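Putative citrate lyase, alfa subunit (Streptococcus mutans, PDB 2HJ0) is probably an enzyme subunit, belonging to the CitF family of citrate lyase alpha subunits, with a chain built round two large mixed beta-sheets flanked by helices. Local coordinates at residues R8-G19 and E498-R509; V143-R151 and A396-A404. All coordinates share one frame; numbering follows the deposited sequence.

Interaction 1: R8-G19 and E498-R509; sequences RDIPRKYANQYG and EYRDGSLIDVVR
The segments run in opposite directions, G19 nearest S503 and R8 nearest D506, and one backbone hydrogen bond, L504 N to G19 O at 2.8 Å, ties the N-terminal segment 8-19, with its short helix 12-17, to strand 504-511. This strand forms a beta-hairpin with strand 493-498 and ends the larger mixed sheet within the chain. Leucine suits the centre: L504 CG meets Y18 CB at 3.6 Å, and its CD1 reaches Y14 CB on the helix, making a small apolar core. The extended chi2 (178°) of I10 carries its CD1 out to D506 N at 3.4 Å. R8 curls its chain twice, bringing its guanidinium to D506: R8 NH1 lies 2.7 Å from D506 OD2 but poorly aligned, and NE to OD1 is longer; both hydrogen bonds are weak, so the pair is probably held mainly by charge. With guanidinium and carboxylate planes 84° apart, this salt bridge is not a flat two-pronged pair; V431 N also grips OD2. R509, extended from CG to NE, reaches D9: R509 NH2 lies 3.4 Å from D9 OD1 in a salt bridge and donates to D9 O at 3.1 Å, nearly straight (170°) and in the guanidinium plane.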
# COMPACT_ATOMS: atom_id res chain seq x y z
N ARG A 8 21.39 -7.89 -33.39
CA ARG A 8 21.51 -8.88 -32.32
C ARG A 8 21.34 -10.32 -32.82
O ARG A 8 20.48 -10.61 -33.65
CB ARG A 8 20.47 -8.60 -31.23
CG ARG A 8 20.32 -7.12 -30.86
CD ARG A 8 21.65 -6.44 -30.73
NE ARG A 8 22.51 -7.13 -29.78
CZ ARG A 8 23.79 -6.83 -29.60
NH1 ARG A 8 24.52 -7.50 -28.72
NH2 ARG A 8 24.35 -5.86 -30.32
N ASP A 9 22.16 -11.23 -32.30
CA ASP A 9 22.09 -12.63 -32.69
C ASP A 9 21.33 -13.45 -31.64
O ASP A 9 21.92 -14.26 -30.93
CB ASP A 9 23.51 -13.18 -32.89
CG ASP A 9 23.54 -14.45 -33.73
OD1 ASP A 9 23.03 -15.49 -33.27
OD2 ASP A 9 24.07 -14.39 -34.87
N ILE A 10 20.03 -13.24 -31.55
CA ILE A 10 19.23 -13.98 -30.59
C ILE A 10 18.68 -15.22 -31.27
O ILE A 10 17.89 -15.14 -32.21
CB ILE A 10 18.05 -13.13 -30.08
CG1 ILE A 10 18.57 -11.95 -29.26
CG2 ILE A 10 17.13 -13.99 -29.23
CD1 ILE A 10 17.50 -11.04 -28.75
N PRO A 11 19.10 -16.41 -30.79
CA PRO A 11 18.64 -17.68 -31.35
C PRO A 11 17.13 -17.83 -31.35
O PRO A 11 16.46 -17.46 -30.38
CB PRO A 11 19.34 -18.72 -30.48
CG PRO A 11 19.51 -18.01 -29.18
CD PRO A 11 19.95 -16.64 -29.61
N ARG A 12 16.59 -18.37 -32.44
CA ARG A 12 15.15 -18.57 -32.59
C ARG A 12 14.52 -19.28 -31.41
O ARG A 12 13.35 -19.08 -31.10
CB ARG A 12 14.87 -19.35 -33.88
CG ARG A 12 14.60 -18.49 -35.09
CD ARG A 12 13.13 -18.11 -35.18
NE ARG A 12 12.86 -17.28 -36.36
CZ ARG A 12 11.64 -17.03 -36.83
NH1 ARG A 12 10.58 -17.54 -36.24
NH2 ARG A 12 11.50 -16.26 -37.90
N LYS A 13 15.30 -20.13 -30.74
CA LYS A 13 14.81 -20.87 -29.59
C LYS A 13 14.26 -19.90 -28.54
O LYS A 13 13.20 -20.13 -27.95
CB LYS A 13 15.93 -21.71 -28.98
CG LYS A 13 15.50 -22.53 -27.77
CD LYS A 13 16.60 -23.46 -27.28
CE LYS A 13 17.85 -22.69 -26.88
NZ LYS A 13 18.95 -23.59 -26.40
N TYR A 14 14.98 -18.81 -28.32
CA TYR A 14 14.57 -17.81 -27.34
C TYR A 14 13.76 -16.70 -27.97
O TYR A 14 12.83 -16.16 -27.36
CB TYR A 14 15.81 -17.23 -26.65
CG TYR A 14 16.57 -18.25 -25.83
CD1 TYR A 14 15.95 -18.91 -24.78
CD2 TYR A 14 17.89 -18.57 -26.12
CE1 TYR A 14 16.63 -19.86 -24.03
CE2 TYR A 14 18.58 -19.53 -25.38
CZ TYR A 14 17.94 -20.16 -24.33
OH TYR A 14 18.59 -21.10 -23.58
N ALA A 15 14.09 -16.35 -29.21
CA ALA A 15 13.37 -15.30 -29.92
C ALA A 15 11.92 -15.69 -30.08
O ALA A 15 11.05 -14.84 -30.20
CB ALA A 15 14.00 -15.07 -31.28
N ASN A 16 11.66 -17.00 -30.08
CA ASN A 16 10.31 -17.52 -30.23
C ASN A 16 9.68 -17.70 -28.85
O ASN A 16 8.49 -17.46 -28.67
CB ASN A 16 10.36 -18.85 -30.99
CG ASN A 16 8.98 -19.36 -31.38
OD1 ASN A 16 8.37 -20.14 -30.65
ND2 ASN A 16 8.49 -18.90 -32.52
N GLN A 17 10.48 -18.13 -27.88
CA GLN A 17 10.03 -18.35 -26.51
C GLN A 17 9.51 -17.02 -25.97
O GLN A 17 8.39 -16.93 -25.47
CB GLN A 17 11.21 -18.85 -25.66
CG GLN A 17 10.96 -20.15 -24.90
CD GLN A 17 10.56 -19.92 -23.45
OE1 GLN A 17 9.49 -19.36 -23.16
NE2 GLN A 17 11.41 -20.36 -22.52
N TYR A 18 10.34 -15.99 -26.08
CA TYR A 18 10.00 -14.64 -25.63
C TYR A 18 9.67 -13.80 -26.86
O TYR A 18 9.86 -14.24 -27.99
CB TYR A 18 11.20 -14.01 -24.91
CG TYR A 18 11.54 -14.63 -23.57
CD1 TYR A 18 11.25 -13.96 -22.38
CD2 TYR A 18 12.16 -15.87 -23.48
CE1 TYR A 18 11.55 -14.51 -21.15
CE2 TYR A 18 12.47 -16.44 -22.25
CZ TYR A 18 12.16 -15.76 -21.08
OH TYR A 18 12.44 -16.31 -19.86
N GLY A 19 9.18 -12.58 -26.64
CA GLY A 19 8.87 -11.71 -27.75
C GLY A 19 10.18 -11.33 -28.41
O GLY A 19 11.10 -10.90 -27.73
N GLU A 498 15.93 -9.53 -20.77
CA GLU A 498 14.55 -9.20 -21.05
C GLU A 498 14.35 -7.69 -20.92
O GLU A 498 14.68 -7.11 -19.90
CB GLU A 498 13.59 -9.90 -20.08
CG GLU A 498 12.14 -9.45 -20.26
CD GLU A 498 11.27 -9.75 -19.06
OE1 GLU A 498 10.74 -10.88 -18.95
OE2 GLU A 498 11.10 -8.84 -18.21
N TYR A 499 13.84 -7.06 -21.98
CA TYR A 499 13.58 -5.63 -21.98
C TYR A 499 12.42 -5.34 -21.03
O TYR A 499 11.59 -6.21 -20.76
CB TYR A 499 13.19 -5.16 -23.38
CG TYR A 499 13.10 -3.66 -23.54
CD1 TYR A 499 14.24 -2.87 -23.37
CD2 TYR A 499 11.90 -3.03 -23.87
CE1 TYR A 499 14.19 -1.49 -23.53
CE2 TYR A 499 11.84 -1.64 -24.03
CZ TYR A 499 13.00 -0.88 -23.85
OH TYR A 499 12.97 0.48 -24.00
N ARG A 500 12.34 -4.10 -20.56
CA ARG A 500 11.28 -3.71 -19.63
C ARG A 500 9.88 -4.17 -20.04
O ARG A 500 9.05 -4.48 -19.18
CB ARG A 500 11.29 -2.18 -19.42
CG ARG A 500 10.96 -1.36 -20.66
CD ARG A 500 10.89 0.13 -20.34
NE ARG A 500 10.30 0.34 -19.00
CZ ARG A 500 9.62 1.42 -18.62
NH1 ARG A 500 9.43 2.42 -19.48
NH2 ARG A 500 9.13 1.47 -17.39
N ASP A 501 9.60 -4.22 -21.35
CA ASP A 501 8.28 -4.62 -21.82
C ASP A 501 8.04 -6.13 -21.81
O ASP A 501 6.93 -6.59 -22.08
CB ASP A 501 8.00 -4.05 -23.21
CG ASP A 501 8.95 -4.58 -24.25
OD1 ASP A 501 9.84 -5.39 -23.89
OD2 ASP A 501 8.80 -4.19 -25.44
N GLY A 502 9.07 -6.90 -21.49
CA GLY A 502 8.91 -8.35 -21.42
C GLY A 502 9.46 -9.18 -22.57
O GLY A 502 9.45 -10.41 -22.50
N SER A 503 9.91 -8.52 -23.62
CA SER A 503 10.46 -9.20 -24.77
C SER A 503 11.98 -9.26 -24.64
O SER A 503 12.55 -8.62 -23.76
CB SER A 503 10.09 -8.45 -26.05
OG SER A 503 10.62 -7.14 -26.03
N LEU A 504 12.64 -10.03 -25.51
CA LEU A 504 14.11 -10.15 -25.49
C LEU A 504 14.75 -9.13 -26.40
O LEU A 504 14.37 -9.00 -27.56
CB LEU A 504 14.57 -11.53 -25.95
CG LEU A 504 14.56 -12.60 -24.88
CD1 LEU A 504 15.06 -13.91 -25.45
CD2 LEU A 504 15.44 -12.15 -23.74
N ILE A 505 15.73 -8.41 -25.86
CA ILE A 505 16.44 -7.40 -26.61
C ILE A 505 17.81 -7.94 -27.01
O ILE A 505 18.36 -7.54 -28.02
CB ILE A 505 16.57 -6.07 -25.77
CG1 ILE A 505 17.54 -5.09 -26.43
CG2 ILE A 505 17.10 -6.39 -24.39
CD1 ILE A 505 17.30 -4.84 -27.90
N ASP A 506 18.35 -8.87 -26.23
CA ASP A 506 19.67 -9.42 -26.55
C ASP A 506 19.93 -10.66 -25.68
O ASP A 506 19.05 -11.11 -24.95
CB ASP A 506 20.73 -8.34 -26.30
CG ASP A 506 22.10 -8.71 -26.86
OD1 ASP A 506 22.21 -9.67 -27.65
OD2 ASP A 506 23.08 -8.01 -26.50
N VAL A 507 21.13 -11.21 -25.77
CA VAL A 507 21.50 -12.37 -24.96
C VAL A 507 22.97 -12.27 -24.63
O VAL A 507 23.68 -11.44 -25.19
CB VAL A 507 21.27 -13.72 -25.69
CG1 VAL A 507 19.79 -14.04 -25.78
CG2 VAL A 507 21.91 -13.68 -27.05
N VAL A 508 23.41 -13.12 -23.71
CA VAL A 508 24.79 -13.13 -23.30
C VAL A 508 25.33 -14.55 -23.36
O VAL A 508 24.72 -15.48 -22.84
CB VAL A 508 24.94 -12.62 -21.86
CG1 VAL A 508 26.35 -12.82 -21.36
CG2 VAL A 508 24.57 -11.15 -21.82
N ARG A 509 26.48 -14.70 -24.01
CA ARG A 509 27.11 -16.01 -24.15
C ARG A 509 28.24 -16.17 -23.16
O ARG A 509 28.70 -15.20 -22.56
CB ARG A 509 27.61 -16.20 -25.58
CG ARG A 509 26.48 -16.29 -26.59
CD ARG A 509 26.96 -16.55 -28.01
NE ARG A 509 25.86 -16.91 -28.90
CZ ARG A 509 24.94 -16.07 -29.34
NH1 ARG A 509 24.97 -14.79 -28.96
NH2 ARG A 509 23.98 -16.50 -30.15

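Interaction 2: V143-R151 and A396-A404; sequences VIIRSHGGR and ASGGHCDTA
This is a buried, largely polar contact near the centre of the chain, where S147, H148 and G149 at the start of helix 148-157 meet G398, in the turn leading into helix 400-406, and D402 in its first turn. The first helix follows strand 143-145 of one sheet; the second leads into strand 409-413 of the other. D402 is the main link, with an oxygen for each of two donors: S147 OG gives its proton to D402 OD1 at 3.0 Å, and G149 N donates to OD2 at 2.9 Å (161°), both on the syn side but somewhat out of the carboxylate plane. Having no side chain, G149 lets the acid come right up to its backbone. S147 is also the N-cap of its helix: chi1 of 67° turns OG back over the first turn, where it accepts from G150 N at 2.9 Å. An anion facing this helix start is probably stabilised by the helix dipole, and R500 adds a salt bridge to OD1. H148 N donates to G398 O at 2.9 Å from 48° above the carbonyl plane. G398 takes the positive phi of a type II' turn from S397 to H400, and its CA makes a CH-pi contact over the H148 ring, 3.7 Å from its centroid. The H148 side chain lies about 3 Å from a bound citric acid, probably from the crystallisation liquor.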
# COMPACT_ATOMS: atom_id res chain seq x y z
N VAL A 143 20.41 -17.14 -16.90
CA VAL A 143 19.97 -16.20 -15.89
C VAL A 143 19.06 -15.21 -16.61
O VAL A 143 19.40 -14.74 -17.69
CB VAL A 143 21.16 -15.42 -15.29
CG1 VAL A 143 20.64 -14.34 -14.34
CG2 VAL A 143 22.09 -16.37 -14.56
N ILE A 144 17.89 -14.91 -16.05
CA ILE A 144 16.98 -13.96 -16.69
C ILE A 144 17.20 -12.56 -16.10
O ILE A 144 16.91 -12.31 -14.94
CB ILE A 144 15.49 -14.32 -16.46
CG1 ILE A 144 15.18 -15.69 -17.07
CG2 ILE A 144 14.60 -13.25 -17.09
CD1 ILE A 144 15.40 -15.76 -18.56
N ILE A 145 17.72 -11.65 -16.89
CA ILE A 145 17.93 -10.32 -16.35
C ILE A 145 16.80 -9.41 -16.74
O ILE A 145 16.38 -9.36 -17.90
CB ILE A 145 19.25 -9.73 -16.84
CG1 ILE A 145 20.39 -10.35 -16.04
CG2 ILE A 145 19.25 -8.22 -16.66
CD1 ILE A 145 21.69 -10.13 -16.66
N ARG A 146 16.28 -8.69 -15.75
CA ARG A 146 15.19 -7.75 -15.97
C ARG A 146 15.55 -6.42 -15.30
O ARG A 146 16.28 -6.40 -14.32
CB ARG A 146 13.91 -8.28 -15.33
CG ARG A 146 13.45 -9.65 -15.78
CD ARG A 146 12.02 -9.87 -15.28
NE ARG A 146 11.33 -10.92 -16.01
CZ ARG A 146 11.41 -12.21 -15.73
NH1 ARG A 146 10.76 -13.08 -16.47
NH2 ARG A 146 12.11 -12.64 -14.69
N SER A 147 15.03 -5.32 -15.84
CA SER A 147 15.26 -4.00 -15.27
C SER A 147 14.41 -3.91 -13.99
O SER A 147 13.54 -4.77 -13.77
CB SER A 147 14.82 -2.90 -16.25
OG SER A 147 13.41 -2.90 -16.45
N HIS A 148 14.64 -2.91 -13.15
CA HIS A 148 13.82 -2.79 -11.94
C HIS A 148 12.34 -2.75 -12.33
O HIS A 148 11.50 -3.36 -11.66
CB HIS A 148 14.19 -1.55 -11.12
CG HIS A 148 15.56 -1.60 -10.54
ND1 HIS A 148 16.10 -2.76 -10.03
CD2 HIS A 148 16.50 -0.64 -10.38
CE1 HIS A 148 17.32 -2.51 -9.58
NE2 HIS A 148 17.59 -1.23 -9.78
N GLY A 149 12.02 -2.03 -13.41
CA GLY A 149 10.65 -1.97 -13.86
C GLY A 149 10.19 -3.31 -14.42
O GLY A 149 9.07 -3.76 -14.17
N GLY A 150 11.07 -3.97 -15.18
CA GLY A 150 10.73 -5.27 -15.74
C GLY A 150 10.36 -6.30 -14.68
O GLY A 150 9.44 -7.09 -14.85
N ARG A 151 11.11 -6.28 -13.58
CA ARG A 151 10.85 -7.21 -12.49
C ARG A 151 9.49 -6.89 -11.89
O ARG A 151 8.68 -7.79 -11.61
CB ARG A 151 11.93 -7.07 -11.42
CG ARG A 151 11.71 -7.95 -10.20
CD ARG A 151 12.82 -7.75 -9.19
NE ARG A 151 12.83 -8.80 -8.19
CZ ARG A 151 12.02 -8.84 -7.15
NH1 ARG A 151 11.11 -7.89 -6.96
NH2 ARG A 151 12.11 -9.85 -6.29
N ALA A 396 24.83 -4.49 -14.35
CA ALA A 396 23.46 -4.55 -13.86
C ALA A 396 22.55 -3.69 -14.72
O ALA A 396 22.91 -2.58 -15.13
CB ALA A 396 23.41 -4.09 -12.43
N SER A 397 21.36 -4.21 -14.98
CA SER A 397 20.38 -3.48 -15.78
C SER A 397 19.80 -2.28 -15.00
O SER A 397 19.61 -1.20 -15.55
CB SER A 397 19.25 -4.43 -16.20
OG SER A 397 18.35 -3.78 -17.08
N GLY A 398 19.54 -2.49 -13.71
CA GLY A 398 18.99 -1.42 -12.90
C GLY A 398 17.79 -0.77 -13.55
O GLY A 398 16.94 -1.45 -14.13
N GLY A 399 17.71 0.56 -13.45
CA GLY A 399 16.59 1.26 -14.05
C GLY A 399 17.02 2.00 -15.30
O GLY A 399 16.28 2.83 -15.85
N HIS A 400 18.22 1.68 -15.76
CA HIS A 400 18.79 2.31 -16.94
C HIS A 400 17.84 2.38 -18.14
O HIS A 400 17.39 3.47 -18.52
CB HIS A 400 20.07 1.58 -17.32
CG HIS A 400 21.02 2.41 -18.12
ND1 HIS A 400 20.80 2.71 -19.45
CD2 HIS A 400 22.21 2.96 -17.80
CE1 HIS A 400 21.83 3.40 -19.91
NE2 HIS A 400 22.70 3.57 -18.93
N CYS A 401 17.50 1.25 -18.75
CA CYS A 401 16.60 1.30 -19.88
C CYS A 401 15.22 1.83 -19.46
O CYS A 401 14.46 2.30 -20.30
CB CYS A 401 16.45 -0.08 -20.54
SG CYS A 401 15.37 -1.25 -19.69
N ASP A 402 14.91 1.75 -18.17
CA ASP A 402 13.62 2.23 -17.65
C ASP A 402 13.47 3.74 -17.75
O ASP A 402 12.59 4.24 -18.44
CB ASP A 402 13.45 1.87 -16.18
CG ASP A 402 13.09 0.43 -15.96
OD1 ASP A 402 12.26 -0.12 -16.73
OD2 ASP A 402 13.63 -0.16 -14.99
N THR A 403 14.31 4.46 -17.03
CA THR A 403 14.20 5.90 -17.04
C THR A 403 14.63 6.45 -18.40
O THR A 403 14.05 7.41 -18.91
CB THR A 403 15.06 6.53 -15.95
OG1 THR A 403 16.43 6.50 -16.36
CG2 THR A 403 14.93 5.74 -14.68
N ALA A 404 15.64 5.83 -18.99
CA ALA A 404 16.10 6.31 -20.29
C ALA A 404 14.91 6.46 -21.21
O ALA A 404 14.87 7.35 -22.05
CB ALA A 404 17.10 5.34 -20.89

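How the interactions relate
Along the chain the order is 8-19, 143-151, 396-404, 498-509, so interaction 1 brackets interaction 2 and brings the two ends of the chain together. Their centres lie about 14 Å apart, interaction 2 near the middle of the molecule and interaction 1 further out. Both reach the ten-stranded sheet, in which strand 143-145 neighbours strand 493-498, and that in turn pairs antiparallel with 504-511. E498 N lies 2.9 Å from I145 O, a probable hydrogen bond, and the E498 carboxylate is shared between salt bridges to R146 and R153. R500, in the hairpin turn, packs its CB near S147 OG. The hairpin thus joins the N-terminal segment 8-19 to the junction between the two sheets.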